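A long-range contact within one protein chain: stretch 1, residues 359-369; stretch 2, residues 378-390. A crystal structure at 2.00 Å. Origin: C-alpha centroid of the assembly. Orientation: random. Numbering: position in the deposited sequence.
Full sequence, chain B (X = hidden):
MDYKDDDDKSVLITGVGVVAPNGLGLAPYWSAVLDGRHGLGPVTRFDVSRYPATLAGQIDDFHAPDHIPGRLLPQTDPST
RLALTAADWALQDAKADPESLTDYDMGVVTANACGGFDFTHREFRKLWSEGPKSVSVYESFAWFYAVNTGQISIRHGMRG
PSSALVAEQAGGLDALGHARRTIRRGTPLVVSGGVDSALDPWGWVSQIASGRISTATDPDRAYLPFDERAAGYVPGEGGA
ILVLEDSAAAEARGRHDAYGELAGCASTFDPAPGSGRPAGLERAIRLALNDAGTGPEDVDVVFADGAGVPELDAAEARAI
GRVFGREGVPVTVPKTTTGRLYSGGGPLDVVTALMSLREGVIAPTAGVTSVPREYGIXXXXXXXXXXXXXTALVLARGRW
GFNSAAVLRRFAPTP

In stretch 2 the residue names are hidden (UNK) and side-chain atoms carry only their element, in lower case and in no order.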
# COMPACT_ATOMS: atom_id res chain seq x y z
N GLU B 359 -9.25 -10.19 29.50
CA GLU B 359 -9.22 -9.79 30.91
C GLU B 359 -10.59 -9.47 31.51
O GLU B 359 -10.69 -9.16 32.69
CB GLU B 359 -8.32 -8.57 31.09
CG GLU B 359 -7.00 -8.88 31.77
CD GLU B 359 -6.17 -9.86 30.97
OE1 GLU B 359 -5.84 -9.56 29.80
OE2 GLU B 359 -5.85 -10.94 31.51
N GLY B 360 -11.64 -9.52 30.69
CA GLY B 360 -12.97 -9.23 31.21
C GLY B 360 -13.22 -7.79 31.65
O GLY B 360 -14.19 -7.52 32.37
N VAL B 361 -12.37 -6.86 31.23
CA VAL B 361 -12.53 -5.45 31.58
C VAL B 361 -12.34 -4.54 30.37
O VAL B 361 -11.52 -4.83 29.49
CB VAL B 361 -11.53 -5.00 32.67
CG1 VAL B 361 -11.78 -5.78 33.95
CG2 VAL B 361 -10.10 -5.21 32.18
N ILE B 362 -13.09 -3.44 30.32
CA ILE B 362 -12.97 -2.49 29.22
C ILE B 362 -11.92 -1.42 29.52
O ILE B 362 -12.06 -0.66 30.48
CB ILE B 362 -14.32 -1.78 28.92
CG1 ILE B 362 -15.38 -2.82 28.54
CG2 ILE B 362 -14.13 -0.76 27.79
CD1 ILE B 362 -16.78 -2.25 28.33
N ALA B 363 -10.87 -1.38 28.71
CA ALA B 363 -9.79 -0.39 28.86
C ALA B 363 -10.47 0.98 28.87
O ALA B 363 -11.28 1.28 28.00
CB ALA B 363 -8.83 -0.50 27.69
N PRO B 364 -10.14 1.84 29.84
CA PRO B 364 -10.74 3.17 29.94
C PRO B 364 -10.16 4.25 29.03
O PRO B 364 -9.15 4.03 28.35
CB PRO B 364 -10.53 3.52 31.41
CG PRO B 364 -9.16 2.96 31.66
CD PRO B 364 -9.23 1.59 30.98
N THR B 365 -10.82 5.40 29.00
CA THR B 365 -10.38 6.53 28.20
C THR B 365 -9.79 7.55 29.17
O THR B 365 -10.42 7.88 30.18
CB THR B 365 -11.54 7.19 27.44
OG1 THR B 365 -12.24 6.20 26.68
CG2 THR B 365 -11.01 8.27 26.50
N ALA B 366 -8.60 8.04 28.86
CA ALA B 366 -7.90 9.02 29.69
C ALA B 366 -8.13 10.46 29.22
O ALA B 366 -8.43 10.69 28.05
CB ALA B 366 -6.40 8.72 29.69
N GLY B 367 -8.00 11.41 30.15
CA GLY B 367 -8.13 12.82 29.82
C GLY B 367 -9.52 13.45 29.74
O GLY B 367 -9.79 14.45 30.40
N VAL B 368 -10.37 12.87 28.90
CA VAL B 368 -11.73 13.34 28.71
C VAL B 368 -12.44 13.46 30.06
O VAL B 368 -12.37 12.54 30.88
CB VAL B 368 -12.52 12.36 27.82
CG1 VAL B 368 -13.92 12.90 27.51
CG2 VAL B 368 -11.75 12.11 26.54
N THR B 369 -13.11 14.58 30.29
CA THR B 369 -13.84 14.80 31.54
C THR B 369 -15.29 15.20 31.29
O THR B 369 -16.15 14.93 32.12
CB THR B 369 -13.18 15.90 32.39
OG1 THR B 369 -13.14 17.12 31.64
CG2 THR B 369 -11.76 15.50 32.78
N UNK B 378 -22.00 6.49 25.59
CA UNK B 378 -21.67 6.02 26.93
C UNK B 378 -20.16 5.78 26.94
O UNK B 378 -19.71 4.67 26.67
c UNK B 378 -22.43 4.72 27.23
o UNK B 378 -21.49 4.82 29.43
o UNK B 378 -22.33 2.91 28.79
c UNK B 378 -22.05 4.11 28.58
N UNK B 379 -19.37 6.82 27.24
CA UNK B 379 -17.91 6.70 27.26
C UNK B 379 -17.36 6.11 28.55
O UNK B 379 -17.80 6.48 29.63
c UNK B 379 -15.69 7.23 25.26
c UNK B 379 -15.65 9.63 25.97
c UNK B 379 -16.54 8.40 25.74
c UNK B 379 -17.24 8.07 27.06
N UNK B 380 -16.39 5.21 28.43
CA UNK B 380 -15.76 4.61 29.60
C UNK B 380 -14.59 5.50 30.00
O UNK B 380 -13.57 5.54 29.32
c UNK B 380 -14.65 2.60 30.57
c UNK B 380 -16.37 2.30 28.78
c UNK B 380 -15.23 3.20 29.30
N UNK B 381 -14.75 6.21 31.11
CA UNK B 381 -13.72 7.13 31.59
C UNK B 381 -13.14 6.75 32.95
O UNK B 381 -13.79 6.10 33.75
c UNK B 381 -14.28 8.55 31.67
c UNK B 381 -13.89 9.35 29.35
c UNK B 381 -14.93 9.12 30.41
c UNK B 381 -15.66 10.42 30.75
N UNK B 382 -11.90 7.18 33.19
CA UNK B 382 -11.26 6.90 34.46
C UNK B 382 -10.78 5.47 34.66
O UNK B 382 -9.71 5.09 34.20
N UNK B 383 -11.58 4.68 35.37
CA UNK B 383 -11.23 3.30 35.65
C UNK B 383 -11.80 2.31 34.63
O UNK B 383 -12.79 2.59 33.95
c UNK B 383 -11.15 3.84 38.18
c UNK B 383 -11.70 2.93 37.06
o UNK B 383 -9.09 5.07 38.22
c UNK B 383 -9.62 3.93 38.19
o UNK B 383 -8.95 2.87 38.17
N UNK B 384 -11.16 1.13 34.49
CA UNK B 384 -11.66 0.14 33.54
C UNK B 384 -13.03 -0.31 34.02
O UNK B 384 -13.27 -0.39 35.22
c UNK B 384 -9.87 0.70 35.07
c UNK B 384 -10.62 -0.98 33.63
c UNK B 384 -9.36 -0.26 34.03
N UNK B 385 -13.94 -0.57 33.09
CA UNK B 385 -15.27 -1.00 33.47
C UNK B 385 -15.32 -2.52 33.32
O UNK B 385 -15.14 -3.04 32.22
c UNK B 385 -18.69 0.09 31.99
n UNK B 385 -20.29 1.82 30.45
n UNK B 385 -18.51 1.54 31.88
c UNK B 385 -17.74 -0.54 33.00
n UNK B 385 -19.06 3.64 31.12
c UNK B 385 -16.31 -0.34 32.56
c UNK B 385 -19.28 2.33 31.15
N UNK B 386 -15.55 -3.21 34.43
CA UNK B 386 -15.60 -4.66 34.42
C UNK B 386 -16.96 -5.22 34.01
O UNK B 386 -17.77 -5.60 34.86
o UNK B 386 -15.96 -4.56 36.82
c UNK B 386 -15.21 -5.20 35.80
N UNK B 387 -17.19 -5.28 32.70
CA UNK B 387 -18.44 -5.79 32.14
C UNK B 387 -18.23 -7.16 31.48
O UNK B 387 -19.19 -7.77 30.99
o UNK B 387 -18.16 -4.97 29.87
c UNK B 387 -18.98 -4.86 31.04
c UNK B 387 -18.98 -3.42 31.51
N UNK B 388 -16.99 -7.62 31.45
CA UNK B 388 -16.64 -8.90 30.82
C UNK B 388 -17.20 -9.00 29.41
O UNK B 388 -18.00 -9.88 29.11
c UNK B 388 -17.16 -10.06 31.67
N UNK B 389 -16.78 -8.08 28.51
CA UNK B 389 -17.25 -8.08 27.12
C UNK B 389 -16.78 -9.33 26.37
O UNK B 389 -15.72 -9.88 26.68
c UNK B 389 -16.65 -6.80 26.55
c UNK B 389 -15.36 -6.68 27.31
c UNK B 389 -15.79 -7.01 28.73
N UNK B 390 -17.57 -9.78 25.40
CA UNK B 390 -17.22 -10.97 24.64
C UNK B 390 -17.05 -10.63 23.16
O UNK B 390 -16.41 -11.37 22.40
n UNK B 390 -20.16 -14.72 20.76
c UNK B 390 -19.99 -14.95 22.06
n UNK B 390 -20.67 -15.93 22.66
c UNK B 390 -18.30 -12.03 24.81
n UNK B 390 -19.13 -14.22 22.77
c UNK B 390 -17.79 -13.45 24.69
c UNK B 390 -18.86 -14.41 24.19

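Position 378 carries two carbons, the second holding two oxygens, and reaches nothing on stretch 1: Asp378. Position 379 has four carbons forked at the second, an isobutyl group pointing toward stretch 1, with one tip 4.0 Å from Val368 CG1. It is Leu379, and that tip is CD1.

At 380 one carbon carries two more, a branch at CB that faces Ile362 and Pro364, one tip 3.9 Å from Ile362 CG2: Val380, that tip being CG2. Its backbone O accepts two hydrogen bonds from one residue, Thr365 N at 2.8 Å and Thr365 OG1 at 3.0 Å. Position 381 again has four carbons forked at the second. Its CB points away, yet the end turns back, one tip 3.6 Å from Val368 CB: Leu381, the tip being CD2.

Position 382 has no side-chain atoms and a positive phi of 75°, and its N makes a weak hydrogen bond to Thr365 O at 3.4 Å: Gly382. Position 383 has three carbons, the third with two oxygens, and points away; its contribution is backbone, its O lying 3.5 Å from Pro364 CB. This is Glu383.

At 384 three carbons close a ring onto N. One ring carbon packs 3.6 Å from Pro364 CD, ring against ring, while CA makes a C-H...O contact with Ile362 O at 3.2 Å. This is Pro384, the packed carbon its CG.

Position 385 runs three carbons, a nitrogen, then a carbon with two more nitrogens; its CB lies 4.4 Å from Ile362 CB, but the end leads away from stretch 1: Arg385. The guanidinium makes a salt bridge within its own stretch, NH1 to Asp378 OD2 at 2.8 Å, while its backbone pairs with Ile362.

One carbon and one oxygen at 386, CB 3.9 Å from Val361 CG1, give Ser386. At 387 one carbon bears an oxygen and a carbon, the oxygen 3.4 Å from Ile362 CD1: Thr387, and that oxygen is OG1. Position 388 has a single carbon, and its N donates to Gly360 O at 2.9 Å: Ala388. At 389 a three-carbon ring on N sets one carbon 4.1 Å from Ile362 CG1: Pro389, through CG. Position 390, three carbons, a nitrogen, then a carbon carrying two more nitrogens, is out of reach: Arg390.

The rule here is backbone pairing at separate points, with apolar packing between and beyond them. Ile362 and Arg385 form an antiparallel bridge, Ile362 N to Arg385 O at 2.8 Å and Arg385 N to Ile362 O at 3.2 Å; the backbones of Thr365 and Leu381 are bridged as well. Ile362, the most covered residue, fits among Val380, Thr387 and Pro389, while the charged groups of stretch 2 stay off the interface.

Stretch 2 (378-390) DLVLGEPRSTAPR
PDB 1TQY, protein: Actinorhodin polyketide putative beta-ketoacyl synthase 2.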